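Local structure of BPH (Thiobacillus denitrificans, 5OVS) at the interface of chains A and B and the interface of chains A and C. The protein forms a tetradecameric double-ring bacterial proteasome homologue, a hydrolase of the Ntn family that probably degrades proteins or peptides inside its cavity. Sequence-based numbering; all coordinates share one arbitrary frame. Chains: chain A/B/C, BPH.

Contact 1: the interface of chains A and B. Residues chain A 74, 127-130; chain B 34, 56.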
loop_
_atom_site.group_PDB
_atom_site.type_symbol
_atom_site.label_atom_id
_atom_site.label_comp_id
_atom_site.label_asym_id
_atom_site.label_seq_id
_atom_site.Cartn_x
_atom_site.Cartn_y
_atom_site.Cartn_z
ATOM N N VAL A 74 -33.567 -26.952 -13.699
ATOM C CA VAL A 74 -32.279 -26.392 -13.293
ATOM C C VAL A 74 -31.394 -26.144 -14.511
ATOM O O VAL A 74 -30.792 -25.062 -14.634
ATOM C CB VAL A 74 -31.584 -27.318 -12.263
ATOM C CG1 VAL A 74 -30.096 -27.023 -12.140
ATOM C CG2 VAL A 74 -32.272 -27.195 -10.909
ATOM N N THR A 127 -25.423 -20.062 -9.720
ATOM C CA THR A 127 -25.741 -21.253 -8.945
ATOM C C THR A 127 -27.244 -21.480 -8.962
ATOM O O THR A 127 -27.963 -20.991 -8.091
ATOM C CB THR A 127 -25.324 -21.063 -7.470
ATOM O OG1 THR A 127 -24.032 -20.454 -7.412
ATOM C CG2 THR A 127 -25.308 -22.377 -6.728
ATOM N N VAL A 128 -27.727 -22.208 -9.954
ATOM C CA VAL A 128 -29.139 -22.526 -10.031
ATOM C C VAL A 128 -29.497 -23.610 -9.001
ATOM O O VAL A 128 -28.815 -24.628 -8.889
ATOM C CB VAL A 128 -29.521 -23.015 -11.445
ATOM C CG1 VAL A 128 -31.005 -23.316 -11.514
ATOM C CG2 VAL A 128 -29.134 -21.973 -12.481
ATOM N N GLN A 129 -30.574 -23.405 -8.255
ATOM C CA GLN A 129 -31.021 -24.418 -7.303
ATOM C C GLN A 129 -32.536 -24.599 -7.358
ATOM O O GLN A 129 -33.267 -23.649 -7.622
ATOM C CB GLN A 129 -30.551 -24.051 -5.888
ATOM C CG GLN A 129 -29.039 -24.176 -5.720
ATOM C CD GLN A 129 -28.525 -23.727 -4.356
ATOM O OE1 GLN A 129 -28.973 -22.723 -3.808
ATOM N NE2 GLN A 129 -27.555 -24.466 -3.817
ATOM N N GLU A 130 -32.999 -25.829 -7.143
ATOM C CA GLU A 130 -34.427 -26.099 -6.998
ATOM C C GLU A 130 -34.677 -26.334 -5.536
ATOM O O GLU A 130 -34.022 -27.183 -4.937
ATOM C CB GLU A 130 -34.866 -27.329 -7.798
ATOM C CG GLU A 130 -36.312 -27.719 -7.521
ATOM C CD GLU A 130 -36.896 -28.700 -8.527
ATOM O OE1 GLU A 130 -36.137 -29.266 -9.346
ATOM O OE2 GLU A 130 -38.129 -28.904 -8.494
ATOM N N ASN B 34 -31.617 -30.208 -5.794
ATOM C CA ASN B 34 -30.425 -30.615 -6.553
ATOM C C ASN B 34 -29.162 -30.468 -5.730
ATOM O O ASN B 34 -28.255 -29.720 -6.083
ATOM C CB ASN B 34 -30.306 -29.860 -7.881
ATOM C CG ASN B 34 -30.227 -28.361 -7.697
ATOM O OD1 ASN B 34 -30.991 -27.781 -6.917
ATOM N ND2 ASN B 34 -29.310 -27.719 -8.423
ATOM N N LEU B 56 -23.135 -27.807 -12.759
ATOM C CA LEU B 56 -24.031 -27.339 -13.799
ATOM C C LEU B 56 -23.232 -27.069 -15.047
ATOM O O LEU B 56 -23.627 -27.486 -16.121
ATOM C CB LEU B 56 -24.765 -26.069 -13.371
ATOM C CG LEU B 56 -25.549 -26.164 -12.065
ATOM C CD1 LEU B 56 -26.015 -24.786 -11.630
ATOM C CD2 LEU B 56 -26.726 -27.117 -12.219
#
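The carboxamide of B:Asn34, a loop residue of one proteasome-type subunit, grips strand 128-131 of its neighbour at two points, which likely serves ring assembly. Its OD1 accepts the amide N of A:Glu130 at 2.8 Å in a nearly straight bond (172° at H), although the N-H comes from above the carbonyl plane and not along a lone pair. Its ND2 donates to the carbonyl O of A:Val128 at 3.2 Å, and that oxygen lies almost in the amide plane. Together the bonds fix the rotation of the amide. CG of B:Asn34 sits between its own backbone N and carbonyl carbon (chi1 59°), which turns the amide toward the strand. A:Val74 meets this amide tip to tip, its CG2 4.0 Å from B:Asn34 CG. Its CG1 presses on CD2 of B:Leu56 at a tight 3.4 Å, the two side chains crossing at about a right angle. The other branch of B:Leu56, CD1, packs 3.9 Å from CB of A:Val128. An alanine in place of B:Asn34 would probably leave the A:Glu130 N-H and the A:Val128 carbonyl without their mates across the interface. The loop and helix 54-63 of chain B thus meet the start of helix 74-91 and strand 128-131 of chain A.

Contact 2: the interface of chains A and B. Residues chain A 129, 135-137, 141; chain B 22, 27, 32.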
loop_
_atom_site.group_PDB
_atom_site.type_symbol
_atom_site.label_atom_id
_atom_site.label_comp_id
_atom_site.label_asym_id
_atom_site.label_seq_id
_atom_site.Cartn_x
_atom_site.Cartn_y
_atom_site.Cartn_z
ATOM N N GLN A 129 -30.574 -23.405 -8.255
ATOM C CA GLN A 129 -31.021 -24.418 -7.303
ATOM C C GLN A 129 -32.536 -24.599 -7.358
ATOM O O GLN A 129 -33.267 -23.649 -7.622
ATOM C CB GLN A 129 -30.551 -24.051 -5.888
ATOM C CG GLN A 129 -29.039 -24.176 -5.720
ATOM C CD GLN A 129 -28.525 -23.727 -4.356
ATOM O OE1 GLN A 129 -28.973 -22.723 -3.808
ATOM N NE2 GLN A 129 -27.555 -24.466 -3.817
ATOM N N TYR A 135 -37.063 -20.656 0.367
ATOM C CA TYR A 135 -35.782 -19.972 0.522
ATOM C C TYR A 135 -35.939 -18.459 0.377
ATOM O O TYR A 135 -37.006 -17.983 -0.003
ATOM C CB TYR A 135 -34.730 -20.503 -0.459
ATOM C CG TYR A 135 -33.313 -20.353 0.066
ATOM C CD1 TYR A 135 -32.904 -21.021 1.213
ATOM C CD2 TYR A 135 -32.393 -19.529 -0.572
ATOM C CE1 TYR A 135 -31.615 -20.887 1.703
ATOM C CE2 TYR A 135 -31.102 -19.386 -0.086
ATOM C CZ TYR A 135 -30.721 -20.068 1.050
ATOM O OH TYR A 135 -29.447 -19.926 1.534
ATOM N N ALA A 136 -34.879 -17.721 0.717
ATOM C CA ALA A 136 -34.859 -16.277 0.605
ATOM C C ALA A 136 -33.505 -15.738 0.133
ATOM O O ALA A 136 -32.441 -16.284 0.462
ATOM C CB ALA A 136 -35.220 -15.660 1.949
ATOM N N TYR A 137 -33.571 -14.652 -0.640
ATOM C CA TYR A 137 -32.384 -13.925 -1.098
ATOM C C TYR A 137 -32.490 -12.448 -0.714
ATOM O O TYR A 137 -33.554 -11.979 -0.272
ATOM C CB TYR A 137 -32.214 -14.049 -2.620
ATOM C CG TYR A 137 -31.521 -15.318 -3.081
ATOM C CD1 TYR A 137 -30.448 -15.856 -2.367
ATOM C CD2 TYR A 137 -31.910 -15.958 -4.253
ATOM C CE1 TYR A 137 -29.806 -16.999 -2.788
ATOM C CE2 TYR A 137 -31.272 -17.107 -4.683
ATOM C CZ TYR A 137 -30.229 -17.623 -3.943
ATOM O OH TYR A 137 -29.590 -18.764 -4.352
ATOM N N SER A 141 -32.592 -11.922 3.785
ATOM C CA SER A 141 -32.737 -13.385 3.762
ATOM C C SER A 141 -32.693 -14.121 5.123
ATOM O O SER A 141 -33.605 -14.893 5.438
ATOM C CB SER A 141 -31.676 -13.969 2.822
ATOM O OG SER A 141 -31.429 -15.334 3.097
ATOM N N TRP B 22 -23.385 -20.659 1.277
ATOM C CA TRP B 22 -23.546 -19.333 0.710
ATOM C C TRP B 22 -23.116 -18.398 1.825
ATOM O O TRP B 22 -23.912 -18.034 2.682
ATOM C CB TRP B 22 -25.007 -19.127 0.296
ATOM C CG TRP B 22 -25.330 -17.817 -0.371
ATOM C CD1 TRP B 22 -24.717 -17.268 -1.465
ATOM C CD2 TRP B 22 -26.377 -16.914 -0.002
ATOM N NE1 TRP B 22 -25.304 -16.066 -1.784
ATOM C CE2 TRP B 22 -26.325 -15.823 -0.901
ATOM C CE3 TRP B 22 -27.348 -16.912 1.011
ATOM C CZ2 TRP B 22 -27.214 -14.739 -0.818
ATOM C CZ3 TRP B 22 -28.234 -15.833 1.092
ATOM C CH2 TRP B 22 -28.157 -14.762 0.183
ATOM N N GLU B 27 -26.993 -24.350 3.099
ATOM C CA GLU B 27 -28.097 -24.791 2.264
ATOM C C GLU B 27 -28.006 -26.318 2.200
ATOM O O GLU B 27 -27.293 -26.863 1.350
ATOM C CB GLU B 27 -27.978 -24.186 0.857
ATOM C CG GLU B 27 -27.915 -22.658 0.818
ATOM C CD GLU B 27 -27.560 -22.098 -0.561
ATOM O OE1 GLU B 27 -26.720 -22.691 -1.268
ATOM O OE2 GLU B 27 -28.113 -21.047 -0.942
ATOM N N VAL B 32 -32.484 -28.007 -0.464
ATOM C CA VAL B 32 -32.101 -27.962 -1.876
ATOM C C VAL B 32 -32.346 -29.306 -2.543
ATOM O O VAL B 32 -31.754 -30.302 -2.148
ATOM C CB VAL B 32 -30.617 -27.593 -2.053
ATOM C CG1 VAL B 32 -30.226 -27.625 -3.529
ATOM C CG2 VAL B 32 -30.334 -26.219 -1.452
HETATM O O HOH W 1 -27.299 -19.252 -2.424
#
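In this contact between proteasome-type beta subunits, which probably joins neighbours in a ring, the six-membered ring of B:Trp22 packs against A:Tyr137 edge to face, with ring centroids 5.1 Å and planes 70° apart. The CD1-CE1 side of the tyrosine ring points at the indole face toward its rim, bringing CD1 within 3.6 Å of B:Trp22 CH2. CG of B:Trp22 is anti to the backbone N (chi1 -177°), which carries the indole out from strand 20-22 to this ring. At the indole edge, in its plane, OG of A:Ser141 stands 3.8 Å from CZ3; this hydroxyl donates to the carbonyl O of A:Ala136 in its own chain. Farther out, the A:Tyr135 and B:Glu27 side chains cross at about a right angle, and the phenol OH can hydrogen-bond to carboxylate OE2 at 3.0 Å. That oxygen also meets a water, which in turn lies 3.0 Å from OH of A:Tyr137, linking the aromatic centre to the acid. On the other carboxylate oxygen, OE1, NE2 of A:Gln129 donates at 3.2 Å, arriving from above the carboxylate plane (55° out of it). Both methyls of B:Val32 approach this NE2 from one side, CG2 at 4.0 Å.

Contact 3: the interface of chains A and C. Residues chain A 146-147, 150-151, 165; chain C 146-147, 149-150, 165.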
loop_
_atom_site.group_PDB
_atom_site.type_symbol
_atom_site.label_atom_id
_atom_site.label_comp_id
_atom_site.label_asym_id
_atom_site.label_seq_id
_atom_site.Cartn_x
_atom_site.Cartn_y
_atom_site.Cartn_z
ATOM N N GLY A 146 -35.428 -17.594 9.181
ATOM C CA GLY A 146 -35.856 -17.812 10.555
ATOM C C GLY A 146 -37.367 -17.830 10.727
ATOM O O GLY A 146 -37.927 -18.773 11.291
ATOM N N ALA A 147 -38.028 -16.780 10.249
ATOM C CA ALA A 147 -39.486 -16.667 10.344
ATOM C C ALA A 147 -40.218 -17.765 9.552
ATOM O O ALA A 147 -41.186 -18.359 10.057
ATOM C CB ALA A 147 -39.948 -15.292 9.892
ATOM N N ALA A 150 -40.037 -21.000 11.307
ATOM C CA ALA A 150 -40.896 -21.031 12.471
ATOM C C ALA A 150 -42.343 -21.305 12.073
ATOM O O ALA A 150 -43.050 -22.042 12.741
ATOM C CB ALA A 150 -40.784 -19.722 13.239
ATOM N N ALA A 151 -42.772 -20.733 10.964
ATOM C CA ALA A 151 -44.173 -20.764 10.610
ATOM C C ALA A 151 -44.477 -21.688 9.426
ATOM O O ALA A 151 -45.633 -21.762 8.973
ATOM C CB ALA A 151 -44.640 -19.349 10.318
ATOM N N LEU A 165 -44.838 -13.527 5.451
ATOM C CA LEU A 165 -44.358 -13.460 6.819
ATOM C C LEU A 165 -42.831 -13.340 6.869
ATOM O O LEU A 165 -42.291 -12.682 7.758
ATOM C CB LEU A 165 -44.827 -14.684 7.616
ATOM C CG LEU A 165 -44.439 -14.694 9.100
ATOM C CD1 LEU A 165 -45.100 -13.527 9.833
ATOM C CD2 LEU A 165 -44.797 -16.020 9.750
ATOM N N GLY C 146 -35.799 -13.392 13.256
ATOM C CA GLY C 146 -36.808 -13.800 12.284
ATOM C C GLY C 146 -37.788 -14.802 12.867
ATOM O O GLY C 146 -39.000 -14.554 12.946
ATOM N N ALA C 147 -37.248 -15.938 13.292
ATOM C CA ALA C 147 -38.049 -17.001 13.882
ATOM C C ALA C 147 -38.940 -16.502 15.016
ATOM O O ALA C 147 -40.156 -16.700 14.984
ATOM C CB ALA C 147 -37.135 -18.102 14.378
ATOM N N TYR C 149 -39.817 -13.426 15.942
ATOM C CA TYR C 149 -40.871 -12.550 15.411
ATOM C C TYR C 149 -42.132 -13.326 14.977
ATOM O O TYR C 149 -43.255 -12.890 15.228
ATOM C CB TYR C 149 -40.326 -11.774 14.214
ATOM C CG TYR C 149 -41.334 -10.925 13.481
ATOM C CD1 TYR C 149 -41.682 -9.663 13.959
ATOM C CD2 TYR C 149 -41.908 -11.363 12.300
ATOM C CE1 TYR C 149 -42.599 -8.874 13.291
ATOM C CE2 TYR C 149 -42.829 -10.580 11.628
ATOM C CZ TYR C 149 -43.172 -9.339 12.127
ATOM O OH TYR C 149 -44.087 -8.551 11.476
ATOM N N ALA C 150 -41.932 -14.459 14.313
ATOM C CA ALA C 150 -43.038 -15.233 13.767
ATOM C C ALA C 150 -43.731 -16.106 14.810
ATOM O O ALA C 150 -44.777 -16.664 14.526
ATOM C CB ALA C 150 -42.548 -16.102 12.625
ATOM N N LEU C 165 -36.738 -21.755 20.087
ATOM C CA LEU C 165 -37.016 -21.753 18.649
ATOM C C LEU C 165 -36.074 -20.799 17.914
ATOM O O LEU C 165 -35.757 -21.005 16.729
ATOM C CB LEU C 165 -38.450 -21.323 18.395
ATOM C CG LEU C 165 -38.951 -21.421 16.959
ATOM C CD1 LEU C 165 -38.900 -22.858 16.451
ATOM C CD2 LEU C 165 -40.369 -20.881 16.918
#
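Helices 141-151 of chains A and C meet backbone to backbone about a two-fold axis, the C-alpha atoms of A:Ala147 and C:Ala147 standing 3.8 Å apart. The meeting surface of this proteasome-family helix pair is built from glycine and alanine: Gly146, Ala147 and Ala150 from each chain, small enough to let the main chains approach closely. Each Ala147 methyl points at the partner chain's Gly146 carbonyl, with A:Ala147 CB 3.3 Å from C:Gly146 O and the twin contact repeating this the other way. One turn along, the methyls of A:Ala150 and C:Ala150 face each other at 4.1 Å. Leu165 of helix 159-173 reaches over to the partner's Ala150 from each side: A:Leu165 CD2 touches C:Ala150 CB at 3.7 Å, and C:Leu165 CD2 touches A:Ala150 CB at 3.9 Å. In A:Leu165, CG is anti to the backbone N (chi1 -177°), which extends the isobutyl group toward the partner helix. Its second branch, CD1, meets the ring of C:Tyr149 at CE2, 4.1 Å away, and these two side chains cross obliquely. In this patch no N or O of one chain comes within bonding reach of an N or O of the other, and the contact is made of methyl-methyl and methyl-carbonyl packing.

Contacts 1 and 2 lie in one A-B interface, their C-alpha centres about 11 Å apart, and share A:Gln129 of strand 128-131, by its backbone in contact 1 and its side-chain amide in contact 2. Contact 3 joins chain A to chain C, its C-alpha centre about 16 Å from that of contact 2 and about 26 Å from that of contact 1. Helix 141-151 connects the interfaces: A:Ser141 at its start lies in contact 2, later residues in contact 3. The A-C interface is two-fold and A-B is not exactly, suggesting ring neighbours for A-B and ring-to-ring pairing for A-C.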